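Local structure of endoglucanase (Clostridium thermocellum, 2C4X) at residues T97-S101 / F132-R136; F105-L110 / V123-T127; T167-P173 / I245-D251. The protein probably degrades cellulose as a modular cellulosomal cellulase whose C-terminal CBM44 module, here with its PKD domain, is thought to bind beta-glucan chains, xyloglucan included. The protein carries 1 engineered substitution. The contacts are given in a common frame with arbitrary orientation. Numbering follows the deposited sequence.

All three interactions meet at one calcium ion of the CBM44 beta-sandwich, but at different depths. Interaction 3 is the buried one, an antiparallel strand pair burying 614 Å², held by backbone hydrogen bonds, apolar packing and an aromatic pair; its D248 binds the metal. Interaction 1, partly buried and smallest in contact area (211 Å²), joins two loops with no direct hydrogen bond: D99, K133 and R136 meet through the ion. Interaction 2 lies at the surface (252 Å²) and relies mainly on N126, bonded to loop carbonyls, with L110 packed on V124, while E106 reaches the calcium. Strand 137-145 bridges the strands of interactions 2 and 3; an R136-N126 hydrogen bond ties interaction 1 to 2.

Interaction 1 of 3, residues T97-S101 / F132-R136; sequences TGDNS and FKGER. With CA (calcium ion), chain C.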
ATOM      1  N   THR A  97       0.433 -11.954   8.749  1.00 35.91           N
ATOM      2  CA  THR A  97       1.747 -12.472   8.379  1.00 36.34           C
ATOM      3  C   THR A  97       1.780 -12.634   6.870  1.00 36.73           C
ATOM      4  O   THR A  97       0.740 -12.607   6.213  1.00 36.96           O
ATOM      5  CB  THR A  97       2.049 -13.847   9.037  1.00 36.19           C
ATOM      6  OG1 THR A  97       1.070 -14.808   8.623  1.00 36.39           O
ATOM      7  CG2 THR A  97       2.042 -13.751  10.566  1.00 36.71           C
ATOM      8  N   GLY A  98       2.971 -12.810   6.318  1.00 37.12           N
ATOM      9  CA  GLY A  98       3.112 -12.989   4.878  1.00 38.00           C
ATOM     10  C   GLY A  98       2.988 -11.696   4.086  1.00 38.49           C
ATOM     11  O   GLY A  98       2.773 -10.619   4.650  1.00 38.46           O
ATOM     12  N   ASP A  99       3.116 -11.821   2.770  1.00 38.91           N
ATOM     13  CA  ASP A  99       3.141 -10.684   1.860  1.00 39.63           C
ATOM     14  C   ASP A  99       2.631 -11.174   0.510  1.00 40.10           C
ATOM     15  O   ASP A  99       3.314 -11.935  -0.179  1.00 40.16           O
ATOM     16  CB  ASP A  99       4.578 -10.162   1.746  1.00 39.50           C
ATOM     17  CG  ASP A  99       4.704  -8.906   0.890  1.00 39.71           C
ATOM     18  OD1 ASP A  99       3.721  -8.458   0.262  1.00 39.74           O
ATOM     19  OD2 ASP A  99       5.828  -8.363   0.846  1.00 39.78           O
ATOM     20  N   ASN A 100       1.419 -10.753   0.157  1.00 40.70           N
ATOM     21  CA  ASN A 100       0.784 -11.148  -1.101  1.00 41.65           C
ATOM     22  C   ASN A 100       0.985 -10.120  -2.227  1.00 41.77           C
ATOM     23  O   ASN A 100       0.267 -10.141  -3.232  1.00 42.19           O
ATOM     24  CB  ASN A 100      -0.712 -11.434  -0.883  1.00 41.91           C
ATOM     25  CG  ASN A 100      -0.958 -12.596   0.071  1.00 43.63           C
ATOM     26  OD1 ASN A 100      -1.831 -12.526   0.952  1.00 46.83           O
ATOM     27  ND2 ASN A 100      -0.191 -13.677  -0.098  1.00 44.51           N
ATOM     28  N   SER A 101       1.963  -9.230  -2.057  1.00 41.68           N
ATOM     29  CA  SER A 101       2.299  -8.230  -3.074  1.00 41.79           C
ATOM     30  C   SER A 101       2.709  -8.886  -4.385  1.00 41.82           C
ATOM     31  O   SER A 101       3.204 -10.019  -4.397  1.00 41.72           O
ATOM     32  CB  SER A 101       3.443  -7.339  -2.593  1.00 41.62           C
ATOM     33  OG  SER A 101       3.050  -6.577  -1.469  1.00 42.42           O
ATOM     34  N   PHE A 132       9.164  -4.719   4.449  1.00 41.93           N
ATOM     35  CA  PHE A 132       7.971  -3.912   4.683  1.00 41.77           C
ATOM     36  C   PHE A 132       6.799  -4.810   5.078  1.00 41.74           C
ATOM     37  O   PHE A 132       6.018  -4.471   5.969  1.00 41.91           O
ATOM     38  CB  PHE A 132       7.614  -3.042   3.462  1.00 41.70           C
ATOM     39  CG  PHE A 132       6.372  -2.225   3.661  1.00 41.49           C
ATOM     40  CD1 PHE A 132       6.407  -1.066   4.435  1.00 41.48           C
ATOM     41  CD2 PHE A 132       5.159  -2.635   3.115  1.00 41.34           C
ATOM     42  CE1 PHE A 132       5.248  -0.316   4.651  1.00 41.76           C
ATOM     43  CE2 PHE A 132       3.993  -1.900   3.329  1.00 41.84           C
ATOM     44  CZ  PHE A 132       4.039  -0.731   4.093  1.00 41.81           C
ATOM     45  N   LYS A 133       6.680  -5.945   4.396  1.00 41.68           N
ATOM     46  CA  LYS A 133       5.684  -6.962   4.711  1.00 41.91           C
ATOM     47  C   LYS A 133       6.318  -8.331   4.579  1.00 41.52           C
ATOM     48  O   LYS A 133       7.146  -8.548   3.696  1.00 41.46           O
ATOM     49  CB  LYS A 133       4.490  -6.879   3.763  1.00 42.21           C
ATOM     50  CG  LYS A 133       3.352  -6.016   4.247  1.00 44.04           C
ATOM     51  CD  LYS A 133       2.066  -6.338   3.487  1.00 46.81           C
ATOM     52  CE  LYS A 133       2.158  -5.950   2.016  1.00 47.62           C
ATOM     53  NZ  LYS A 133       0.828  -6.106   1.340  1.00 48.84           N
ATOM     54  N   GLY A 134       5.920  -9.253   5.448  1.00 40.77           N
ATOM     55  CA  GLY A 134       6.473 -10.594   5.433  1.00 40.30           C
ATOM     56  C   GLY A 134       7.853 -10.585   6.048  1.00 40.26           C
ATOM     57  O   GLY A 134       8.206  -9.668   6.801  1.00 40.03           O
ATOM     58  N   GLU A 135       8.646 -11.594   5.716  1.00 40.02           N
ATOM     59  CA  GLU A 135       9.956 -11.736   6.326  1.00 40.74           C
ATOM     60  C   GLU A 135      11.095 -11.227   5.440  1.00 40.59           C
ATOM     61  O   GLU A 135      12.204 -11.013   5.924  1.00 40.62           O
ATOM     62  CB  GLU A 135      10.186 -13.187   6.748  1.00 40.89           C
ATOM     63  CG  GLU A 135       9.255 -13.659   7.878  1.00 43.10           C
ATOM     64  CD  GLU A 135       9.189 -15.170   7.994  1.00 45.63           C
ATOM     65  OE1 GLU A 135       9.380 -15.856   6.965  1.00 46.93           O
ATOM     66  OE2 GLU A 135       8.941 -15.679   9.110  1.00 47.84           O
ATOM     67  N   ARG A 136      10.811 -10.992   4.159  1.00 40.58           N
ATOM     68  CA  ARG A 136      11.875 -10.715   3.190  1.00 40.40           C
ATOM     69  C   ARG A 136      11.614  -9.512   2.287  1.00 40.08           C
ATOM     70  O   ARG A 136      10.479  -9.079   2.128  1.00 39.75           O
ATOM     71  CB  ARG A 136      12.140 -11.952   2.331  1.00 40.55           C
ATOM     72  CG  ARG A 136      12.682 -13.138   3.103  1.00 41.69           C
ATOM     73  CD  ARG A 136      12.920 -14.325   2.201  1.00 43.85           C
ATOM     74  NE  ARG A 136      13.682 -15.347   2.907  1.00 47.32           N
ATOM     75  CZ  ARG A 136      15.010 -15.421   2.931  1.00 48.69           C
ATOM     76  NH1 ARG A 136      15.755 -14.535   2.272  1.00 48.45           N
ATOM     77  NH2 ARG A 136      15.594 -16.397   3.621  1.00 49.73           N
TER
HETATM   78 CA    CA C1253       8.148  -8.952   1.555  1.00 43.99          CA
HETATM   79  O   HOH W   1      -0.628  -8.291  -0.044  1.00 80.15           O
HETATM   80  O   HOH W   2       0.921  -4.662  -0.796  1.00 56.78           O
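F132 leads in; its backbone N is hydrogen-bonded to D248. K133 then makes most of the contact. Its carbonyl O lies 2.4 Å from the calcium, and D99 OD2 binds the same ion at 2.5 Å. K133 O and D99 OD2 are 3.1 Å apart, two acceptors held side by side as ligands of one ion. The K133 side chain runs past the carboxylate, its CE 3.4 Å from D99 OD1 and its NZ in a long salt bridge (3.9 Å) to the same atom. A water 2.6 Å from K133 NZ donates to S101 OG at 2.9 Å. D99 OD1 accepts from S101 N at 3.0 Å, an Asx turn, and from S101 OG at 2.6 Å, which leaves OD2 for the metal. The site, completed by N104, E106 and D248, joins the loop between strands 84-93 and 114-117 to that between 120-127 and 137-145, with D248 bringing in strand 241-251 of the beta-sandwich. The backbones come nearest at G134, its CA 4.2 Å from G98 CA; phi is positive (77°), and a side chain there would crowd D99 CB. E135 N donates to E106 OE1, and R136 O binds the calcium at 2.4 Å.

Interaction 2 of 3, residues F105-L110 / V123-T127; sequences FEDGTL and VVVNT. With CA (calcium ion), chain C; EDO (1,2-ethanediol), chain E.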
ATOM      1  N   PHE A 105       8.932 -10.873  -2.589  1.00 39.95           N
ATOM      2  CA  PHE A 105      10.281 -11.389  -2.320  1.00 39.84           C
ATOM      3  C   PHE A 105      10.366 -12.493  -1.250  1.00 40.13           C
ATOM      4  O   PHE A 105      11.449 -12.798  -0.746  1.00 39.99           O
ATOM      5  CB  PHE A 105      11.253 -10.236  -2.051  1.00 39.36           C
ATOM      6  CG  PHE A 105      11.232  -9.190  -3.123  1.00 38.90           C
ATOM      7  CD1 PHE A 105      11.794  -9.453  -4.375  1.00 38.87           C
ATOM      8  CD2 PHE A 105      10.620  -7.958  -2.903  1.00 38.39           C
ATOM      9  CE1 PHE A 105      11.765  -8.503  -5.390  1.00 39.62           C
ATOM     10  CE2 PHE A 105      10.588  -6.988  -3.914  1.00 38.15           C
ATOM     11  CZ  PHE A 105      11.159  -7.263  -5.159  1.00 39.33           C
ATOM     12  N   GLU A 106       9.228 -13.115  -0.952  1.00 40.63           N
ATOM     13  CA  GLU A 106       9.149 -14.147   0.089  1.00 41.24           C
ATOM     14  C   GLU A 106       9.689 -15.509  -0.354  1.00 41.98           C
ATOM     15  O   GLU A 106       9.895 -16.400   0.481  1.00 42.26           O
ATOM     16  CB  GLU A 106       7.711 -14.285   0.626  1.00 41.10           C
ATOM     17  CG  GLU A 106       7.103 -12.977   1.167  1.00 40.40           C
ATOM     18  CD  GLU A 106       7.849 -12.428   2.377  1.00 39.91           C
ATOM     19  OE1 GLU A 106       8.135 -13.193   3.316  1.00 39.64           O
ATOM     20  OE2 GLU A 106       8.152 -11.220   2.394  1.00 39.87           O
ATOM     21  N   ASP A 107       9.916 -15.675  -1.658  1.00 42.67           N
ATOM     22  CA  ASP A 107      10.492 -16.921  -2.176  1.00 43.51           C
ATOM     23  C   ASP A 107      12.028 -16.927  -2.153  1.00 43.63           C
ATOM     24  O   ASP A 107      12.653 -17.909  -2.560  1.00 43.74           O
ATOM     25  CB  ASP A 107       9.945 -17.260  -3.576  1.00 43.75           C
ATOM     26  CG  ASP A 107      10.400 -16.280  -4.658  1.00 45.44           C
ATOM     27  OD1 ASP A 107      11.146 -15.317  -4.365  1.00 45.85           O
ATOM     28  OD2 ASP A 107       9.996 -16.478  -5.826  1.00 48.07           O
ATOM     29  N   GLY A 108      12.625 -15.833  -1.679  1.00 43.72           N
ATOM     30  CA  GLY A 108      14.079 -15.741  -1.516  1.00 44.05           C
ATOM     31  C   GLY A 108      14.824 -15.300  -2.766  1.00 44.15           C
ATOM     32  O   GLY A 108      16.052 -15.185  -2.764  1.00 44.07           O
ATOM     33  N   THR A 109      14.059 -15.027  -3.817  1.00 44.24           N
ATOM     34  CA  THR A 109      14.559 -14.721  -5.151  1.00 44.42           C
ATOM     35  C   THR A 109      14.706 -13.203  -5.344  1.00 44.01           C
ATOM     36  O   THR A 109      14.217 -12.413  -4.530  1.00 44.14           O
ATOM     37  CB  THR A 109      13.592 -15.360  -6.195  1.00 44.45           C
ATOM     38  OG1 THR A 109      13.727 -16.786  -6.144  1.00 45.96           O
ATOM     39  CG2 THR A 109      13.856 -14.917  -7.591  1.00 45.95           C
ATOM     40  N   LEU A 110      15.405 -12.804  -6.405  1.00 43.50           N
ATOM     41  CA  LEU A 110      15.487 -11.398  -6.803  1.00 43.26           C
ATOM     42  C   LEU A 110      14.254 -10.937  -7.594  1.00 42.87           C
ATOM     43  O   LEU A 110      14.087  -9.742  -7.853  1.00 42.80           O
ATOM     44  CB  LEU A 110      16.774 -11.133  -7.600  1.00 43.38           C
ATOM     45  CG  LEU A 110      18.098 -11.234  -6.836  1.00 43.51           C
ATOM     46  CD1 LEU A 110      19.265 -10.831  -7.740  1.00 43.41           C
ATOM     47  CD2 LEU A 110      18.075 -10.390  -5.564  1.00 43.86           C
ATOM     48  N   VAL A 123      24.691  -3.442  -5.949  1.00 42.27           N
ATOM     49  CA  VAL A 123      24.483  -4.860  -5.748  1.00 42.80           C
ATOM     50  C   VAL A 123      23.131  -5.014  -5.052  1.00 42.73           C
ATOM     51  O   VAL A 123      22.747  -4.170  -4.234  1.00 43.28           O
ATOM     52  CB  VAL A 123      25.643  -5.516  -4.946  1.00 42.79           C
ATOM     53  CG1 VAL A 123      25.693  -5.002  -3.514  1.00 43.28           C
ATOM     54  CG2 VAL A 123      25.527  -7.038  -4.957  1.00 44.02           C
ATOM     55  N   VAL A 124      22.406  -6.068  -5.398  1.00 42.42           N
ATOM     56  CA  VAL A 124      21.116  -6.346  -4.774  1.00 41.96           C
ATOM     57  C   VAL A 124      21.049  -7.795  -4.292  1.00 41.86           C
ATOM     58  O   VAL A 124      21.458  -8.712  -5.003  1.00 41.40           O
ATOM     59  CB  VAL A 124      19.920  -5.984  -5.711  1.00 42.20           C
ATOM     60  CG1 VAL A 124      19.857  -6.901  -6.936  1.00 42.10           C
ATOM     61  CG2 VAL A 124      18.607  -6.001  -4.945  1.00 41.00           C
ATOM     62  N   VAL A 125      20.559  -7.983  -3.069  1.00 41.63           N
ATOM     63  CA  VAL A 125      20.326  -9.316  -2.517  1.00 41.57           C
ATOM     64  C   VAL A 125      18.937  -9.393  -1.894  1.00 41.59           C
ATOM     65  O   VAL A 125      18.370  -8.372  -1.487  1.00 41.30           O
ATOM     66  CB  VAL A 125      21.380  -9.722  -1.443  1.00 41.42           C
ATOM     67  CG1 VAL A 125      22.798  -9.707  -2.020  1.00 41.83           C
ATOM     68  CG2 VAL A 125      21.280  -8.840  -0.192  1.00 41.26           C
ATOM     69  N   ASN A 126      18.397 -10.607  -1.832  1.00 41.75           N
ATOM     70  CA  ASN A 126      17.204 -10.884  -1.049  1.00 41.82           C
ATOM     71  C   ASN A 126      17.579 -11.018   0.430  1.00 42.10           C
ATOM     72  O   ASN A 126      18.441 -11.825   0.793  1.00 41.91           O
ATOM     73  CB  ASN A 126      16.493 -12.136  -1.566  1.00 41.52           C
ATOM     74  CG  ASN A 126      15.174 -12.394  -0.854  1.00 41.21           C
ATOM     75  OD1 ASN A 126      15.149 -12.617   0.352  1.00 41.03           O
ATOM     76  ND2 ASN A 126      14.075 -12.366  -1.600  1.00 39.00           N
ATOM     77  N   THR A 127      16.920 -10.226   1.275  1.00 42.40           N
ATOM     78  CA  THR A 127      17.329 -10.056   2.670  1.00 42.71           C
ATOM     79  C   THR A 127      16.205 -10.305   3.678  1.00 42.91           C
ATOM     80  O   THR A 127      15.031 -10.149   3.354  1.00 43.09           O
ATOM     81  CB  THR A 127      17.910  -8.630   2.908  1.00 42.51           C
ATOM     82  OG1 THR A 127      18.459  -8.547   4.229  1.00 43.06           O
ATOM     83  CG2 THR A 127      16.832  -7.554   2.749  1.00 42.50           C
TER
HETATM   84 CA    CA C1253       8.148  -8.952   1.555  1.00 43.99          CA
HETATM   85  C1  EDO E1255       9.645 -13.249  -6.585  1.00 59.44           C
HETATM   86  O1  EDO E1255      10.658 -12.916  -5.619  1.00 60.71           O
HETATM   87  C2  EDO E1255       8.686 -12.081  -6.766  1.00 57.89           C
HETATM   88  O2  EDO E1255       8.295 -11.590  -5.485  1.00 57.16           O
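F105 opens the contact with its backbone, whose carbonyl O accepts from N126 ND2 at 2.8 Å with a nearly straight N-H...O angle of 169°. Its CB points toward the strand, but the ring leads away to pack on L138 and D248. F105 N donates to O2 of a 1,2-ethanediol (EDO) at 3.1 Å; the diol is probably from the crystallisation liquor, and the same O2 lies over one face of the ring. A type I beta turn runs from F105 to G108, although its G108 N to F105 O bond is weak at 3.4 Å. At the turn, E106 faces away from the strand: its OE2 binds the calcium at 2.4 Å while OE1 accepts from E135. D107 OD1 accepts from T109 N at 3.0 Å, forming an Asx turn. EDO O1 donates to D107 OD1 at 2.8 Å. After the turn, with G108 at positive phi (86°), T109 O also accepts from N126 ND2, at 2.9 Å and 162°. One amide nitrogen thus spends both protons on carbonyls of the same loop, and through these two hydrogen bonds the N126 side chain joins the calcium loop to strand 120-127. That strand is an outermost one of its five-stranded antiparallel sheet in the sandwich, paired by backbone bonds with 137-145, whose L138 touches L110. N126 OD1 accepts from R136. L110 finally lies along the strand: its CD1 is 4.1 Å from V124 CG1, and its CD2 is 3.8 Å from both V124 O and N126 N.

Interaction 3 of 3, residues T167-P173 / I245-D251; sequences TFRIWIP and IYVDAID. With CA (calcium ion), chain C.
Y246 (chi1 m) turns its ring edge to the face of the W171 six-membered ring (chi1 t), an offset edge-to-face pair with centroids 5.7 Å apart and planes at 85°. The strands, extended except at A249, run antiparallel (159°), axes approaching to 4.6 Å. W171 N to Y246 O (2.7 Å) and Y246 N to W171 O (3.1 Å) are hydrogen-bonded; I170/V247 is a non-hydrogen-bonded pair. D248 N reaches R169 O at 3.1 Å; T167 N meets D251 O at 2.8 Å, D251 N meets T167 O at 3.0 Å. A beta bulge on 245-251 places A249 at phi/psi 57/45°; A249 O accepts from R169 NH1 (chi1 m, chi2 p) at 2.8 Å. F168, I170, I245 and V247 face the opposing sheet of the beta-sandwich; I250 CG2 (m, t) lies 4.2 Å from the F168 (m) ring centroid, a CH-pi contact. D248, also bonded to F132, chelates calcium through OD1 (2.6 Å) and OD2 (2.5 Å). The chemistry is thus two-sided: apolar toward the core, polar, aromatic and metal-binding opposite.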
ATOM      1  N   THR A 167       2.377   0.698  -6.362  1.00 42.89           N
ATOM      2  CA  THR A 167       2.841   1.185  -5.068  1.00 42.43           C
ATOM      3  C   THR A 167       4.187   0.549  -4.719  1.00 41.97           C
ATOM      4  O   THR A 167       4.308  -0.677  -4.678  1.00 41.77           O
ATOM      5  CB  THR A 167       1.798   0.876  -3.958  1.00 42.48           C
ATOM      6  OG1 THR A 167       0.576   1.551  -4.263  1.00 43.70           O
ATOM      7  CG2 THR A 167       2.282   1.329  -2.595  1.00 42.36           C
ATOM      8  N   PHE A 168       5.194   1.391  -4.480  1.00 41.56           N
ATOM      9  CA  PHE A 168       6.529   0.944  -4.079  1.00 41.08           C
ATOM     10  C   PHE A 168       6.722   1.256  -2.600  1.00 40.95           C
ATOM     11  O   PHE A 168       6.232   2.277  -2.113  1.00 41.26           O
ATOM     12  CB  PHE A 168       7.614   1.693  -4.864  1.00 41.15           C
ATOM     13  CG  PHE A 168       7.609   1.435  -6.351  1.00 40.81           C
ATOM     14  CD1 PHE A 168       6.623   1.991  -7.179  1.00 39.34           C
ATOM     15  CD2 PHE A 168       8.622   0.672  -6.930  1.00 40.47           C
ATOM     16  CE1 PHE A 168       6.632   1.768  -8.564  1.00 39.84           C
ATOM     17  CE2 PHE A 168       8.649   0.441  -8.313  1.00 39.88           C
ATOM     18  CZ  PHE A 168       7.652   0.994  -9.136  1.00 40.55           C
ATOM     19  N   ARG A 169       7.428   0.381  -1.888  1.00 40.49           N
ATOM     20  CA  ARG A 169       7.900   0.691  -0.536  1.00 39.93           C
ATOM     21  C   ARG A 169       9.427   0.686  -0.502  1.00 39.89           C
ATOM     22  O   ARG A 169      10.065  -0.314  -0.838  1.00 39.74           O
ATOM     23  CB  ARG A 169       7.316  -0.274   0.508  1.00 40.00           C
ATOM     24  CG  ARG A 169       5.867   0.012   0.851  1.00 39.27           C
ATOM     25  CD  ARG A 169       4.891  -0.689  -0.083  1.00 40.18           C
ATOM     26  NE  ARG A 169       3.508  -0.485   0.359  1.00 40.72           N
ATOM     27  CZ  ARG A 169       2.478  -1.265   0.031  1.00 41.22           C
ATOM     28  NH1 ARG A 169       2.655  -2.327  -0.748  1.00 41.24           N
ATOM     29  NH2 ARG A 169       1.264  -0.991   0.493  1.00 40.99           N
ATOM     30  N   ILE A 170      10.002   1.816  -0.104  1.00 39.59           N
ATOM     31  CA  ILE A 170      11.443   2.022  -0.188  1.00 39.89           C
ATOM     32  C   ILE A 170      11.960   2.578   1.132  1.00 39.66           C
ATOM     33  O   ILE A 170      11.526   3.639   1.575  1.00 39.74           O
ATOM     34  CB  ILE A 170      11.815   2.991  -1.366  1.00 39.83           C
ATOM     35  CG1 ILE A 170      11.100   2.582  -2.662  1.00 39.52           C
ATOM     36  CG2 ILE A 170      13.332   3.048  -1.592  1.00 40.11           C
ATOM     37  CD1 ILE A 170      11.134   3.650  -3.772  1.00 40.01           C
ATOM     38  N   TRP A 171      12.875   1.847   1.756  1.00 39.98           N
ATOM     39  CA  TRP A 171      13.533   2.293   2.978  1.00 40.19           C
ATOM     40  C   TRP A 171      14.777   3.077   2.582  1.00 40.14           C
ATOM     41  O   TRP A 171      15.720   2.522   2.021  1.00 39.87           O
ATOM     42  CB  TRP A 171      13.909   1.087   3.849  1.00 40.68           C
ATOM     43  CG  TRP A 171      14.188   1.409   5.297  1.00 41.18           C
ATOM     44  CD1 TRP A 171      13.297   1.352   6.331  1.00 41.87           C
ATOM     45  CD2 TRP A 171      15.440   1.821   5.872  1.00 41.88           C
ATOM     46  NE1 TRP A 171      13.908   1.707   7.511  1.00 41.91           N
ATOM     47  CE2 TRP A 171      15.224   2.000   7.259  1.00 42.13           C
ATOM     48  CE3 TRP A 171      16.720   2.059   5.349  1.00 42.05           C
ATOM     49  CZ2 TRP A 171      16.243   2.405   8.135  1.00 42.17           C
ATOM     50  CZ3 TRP A 171      17.734   2.464   6.219  1.00 41.67           C
ATOM     51  CH2 TRP A 171      17.488   2.631   7.599  1.00 42.05           C
ATOM     52  N   ILE A 172      14.774   4.372   2.871  1.00 40.49           N
ATOM     53  CA  ILE A 172      15.867   5.253   2.463  1.00 40.95           C
ATOM     54  C   ILE A 172      16.672   5.706   3.688  1.00 41.20           C
ATOM     55  O   ILE A 172      16.093   6.246   4.632  1.00 41.28           O
ATOM     56  CB  ILE A 172      15.319   6.463   1.667  1.00 41.06           C
ATOM     57  CG1 ILE A 172      14.563   5.969   0.421  1.00 40.99           C
ATOM     58  CG2 ILE A 172      16.438   7.438   1.287  1.00 41.44           C
ATOM     59  CD1 ILE A 172      13.491   6.911  -0.085  1.00 39.92           C
ATOM     60  N   PRO A 173      18.007   5.479   3.679  1.00 41.43           N
ATOM     61  CA  PRO A 173      18.845   5.841   4.821  1.00 41.70           C
ATOM     62  C   PRO A 173      19.252   7.317   4.816  1.00 42.14           C
ATOM     63  O   PRO A 173      19.253   7.964   3.762  1.00 41.86           O
ATOM     64  CB  PRO A 173      20.079   4.961   4.632  1.00 41.77           C
ATOM     65  CG  PRO A 173      20.217   4.862   3.130  1.00 41.47           C
ATOM     66  CD  PRO A 173      18.801   4.875   2.586  1.00 41.27           C
ATOM     67  N   ILE A 245      19.749   0.842   0.341  1.00 41.04           N
ATOM     68  CA  ILE A 245      18.314   1.060   0.218  1.00 40.63           C
ATOM     69  C   ILE A 245      17.615  -0.291   0.289  1.00 40.29           C
ATOM     70  O   ILE A 245      18.127  -1.285  -0.218  1.00 40.26           O
ATOM     71  CB  ILE A 245      17.995   1.812  -1.099  1.00 40.76           C
ATOM     72  CG1 ILE A 245      18.373   3.292  -0.953  1.00 41.00           C
ATOM     73  CG2 ILE A 245      16.525   1.659  -1.499  1.00 40.04           C
ATOM     74  CD1 ILE A 245      18.679   3.976  -2.254  1.00 42.34           C
ATOM     75  N   TYR A 246      16.461  -0.326   0.954  1.00 39.68           N
ATOM     76  CA  TYR A 246      15.644  -1.529   1.002  1.00 39.27           C
ATOM     77  C   TYR A 246      14.363  -1.315   0.207  1.00 38.85           C
ATOM     78  O   TYR A 246      13.784  -0.225   0.222  1.00 38.66           O
ATOM     79  CB  TYR A 246      15.335  -1.925   2.447  1.00 39.17           C
ATOM     80  CG  TYR A 246      16.566  -2.255   3.261  1.00 39.49           C
ATOM     81  CD1 TYR A 246      17.308  -1.248   3.874  1.00 39.45           C
ATOM     82  CD2 TYR A 246      16.995  -3.572   3.409  1.00 38.99           C
ATOM     83  CE1 TYR A 246      18.449  -1.544   4.618  1.00 40.74           C
ATOM     84  CE2 TYR A 246      18.130  -3.877   4.153  1.00 40.07           C
ATOM     85  CZ  TYR A 246      18.851  -2.857   4.758  1.00 39.90           C
ATOM     86  OH  TYR A 246      19.972  -3.145   5.505  1.00 40.64           O
ATOM     87  N   VAL A 247      13.948  -2.358  -0.502  1.00 38.94           N
ATOM     88  CA  VAL A 247      12.786  -2.308  -1.389  1.00 39.02           C
ATOM     89  C   VAL A 247      11.950  -3.559  -1.170  1.00 39.13           C
ATOM     90  O   VAL A 247      12.480  -4.668  -1.157  1.00 39.02           O
ATOM     91  CB  VAL A 247      13.195  -2.243  -2.889  1.00 38.93           C
ATOM     92  CG1 VAL A 247      11.959  -2.170  -3.782  1.00 38.42           C
ATOM     93  CG2 VAL A 247      14.131  -1.054  -3.156  1.00 39.84           C
ATOM     94  N   ASP A 248      10.645  -3.379  -1.003  1.00 39.17           N
ATOM     95  CA  ASP A 248       9.760  -4.513  -0.744  1.00 39.34           C
ATOM     96  C   ASP A 248       8.341  -4.165  -1.102  1.00 39.20           C
ATOM     97  O   ASP A 248       7.988  -2.988  -1.178  1.00 39.32           O
ATOM     98  CB  ASP A 248       9.818  -4.941   0.734  1.00 39.19           C
ATOM     99  CG  ASP A 248       9.175  -6.301   0.980  1.00 39.05           C
ATOM    100  OD1 ASP A 248       9.053  -7.095   0.020  1.00 38.05           O
ATOM    101  OD2 ASP A 248       8.786  -6.592   2.136  1.00 39.62           O
ATOM    102  N   ALA A 249       7.543  -5.208  -1.325  1.00 39.44           N
ATOM    103  CA  ALA A 249       6.089  -5.103  -1.424  1.00 39.63           C
ATOM    104  C   ALA A 249       5.637  -4.131  -2.513  1.00 40.08           C
ATOM    105  O   ALA A 249       4.747  -3.296  -2.291  1.00 40.17           O
ATOM    106  CB  ALA A 249       5.473  -4.747  -0.061  1.00 39.72           C
ATOM    107  N   ILE A 250       6.262  -4.240  -3.685  1.00 40.23           N
ATOM    108  CA  ILE A 250       5.787  -3.530  -4.878  1.00 40.59           C
ATOM    109  C   ILE A 250       4.486  -4.197  -5.317  1.00 40.91           C
ATOM    110  O   ILE A 250       4.429  -5.420  -5.500  1.00 41.18           O
ATOM    111  CB  ILE A 250       6.820  -3.528  -6.024  1.00 40.43           C
ATOM    112  CG1 ILE A 250       8.163  -2.980  -5.529  1.00 39.85           C
ATOM    113  CG2 ILE A 250       6.309  -2.698  -7.200  1.00 40.03           C
ATOM    114  CD1 ILE A 250       9.322  -3.211  -6.494  1.00 41.02           C
ATOM    115  N   ASP A 251       3.436  -3.396  -5.448  1.00 41.23           N
ATOM    116  CA  ASP A 251       2.093  -3.938  -5.576  1.00 41.97           C
ATOM    117  C   ASP A 251       1.199  -3.108  -6.488  1.00 42.43           C
ATOM    118  O   ASP A 251       1.371  -1.892  -6.615  1.00 41.89           O
ATOM    119  CB  ASP A 251       1.451  -4.048  -4.185  1.00 41.78           C
ATOM    120  CG  ASP A 251       0.407  -5.141  -4.107  1.00 42.84           C
ATOM    121  OD1 ASP A 251       0.349  -5.989  -5.028  1.00 43.99           O
ATOM    122  OD2 ASP A 251      -0.353  -5.159  -3.115  1.00 43.13           O
TER
HETATM  123 CA    CA C1253       8.148  -8.952   1.555  1.00 43.99          CA
HETATM  124  O   HOH W   3      -0.962   0.402  -6.047  1.00 48.55           O
HETATM  125  O   HOH W   2       0.921  -4.662  -0.796  1.00 56.78           O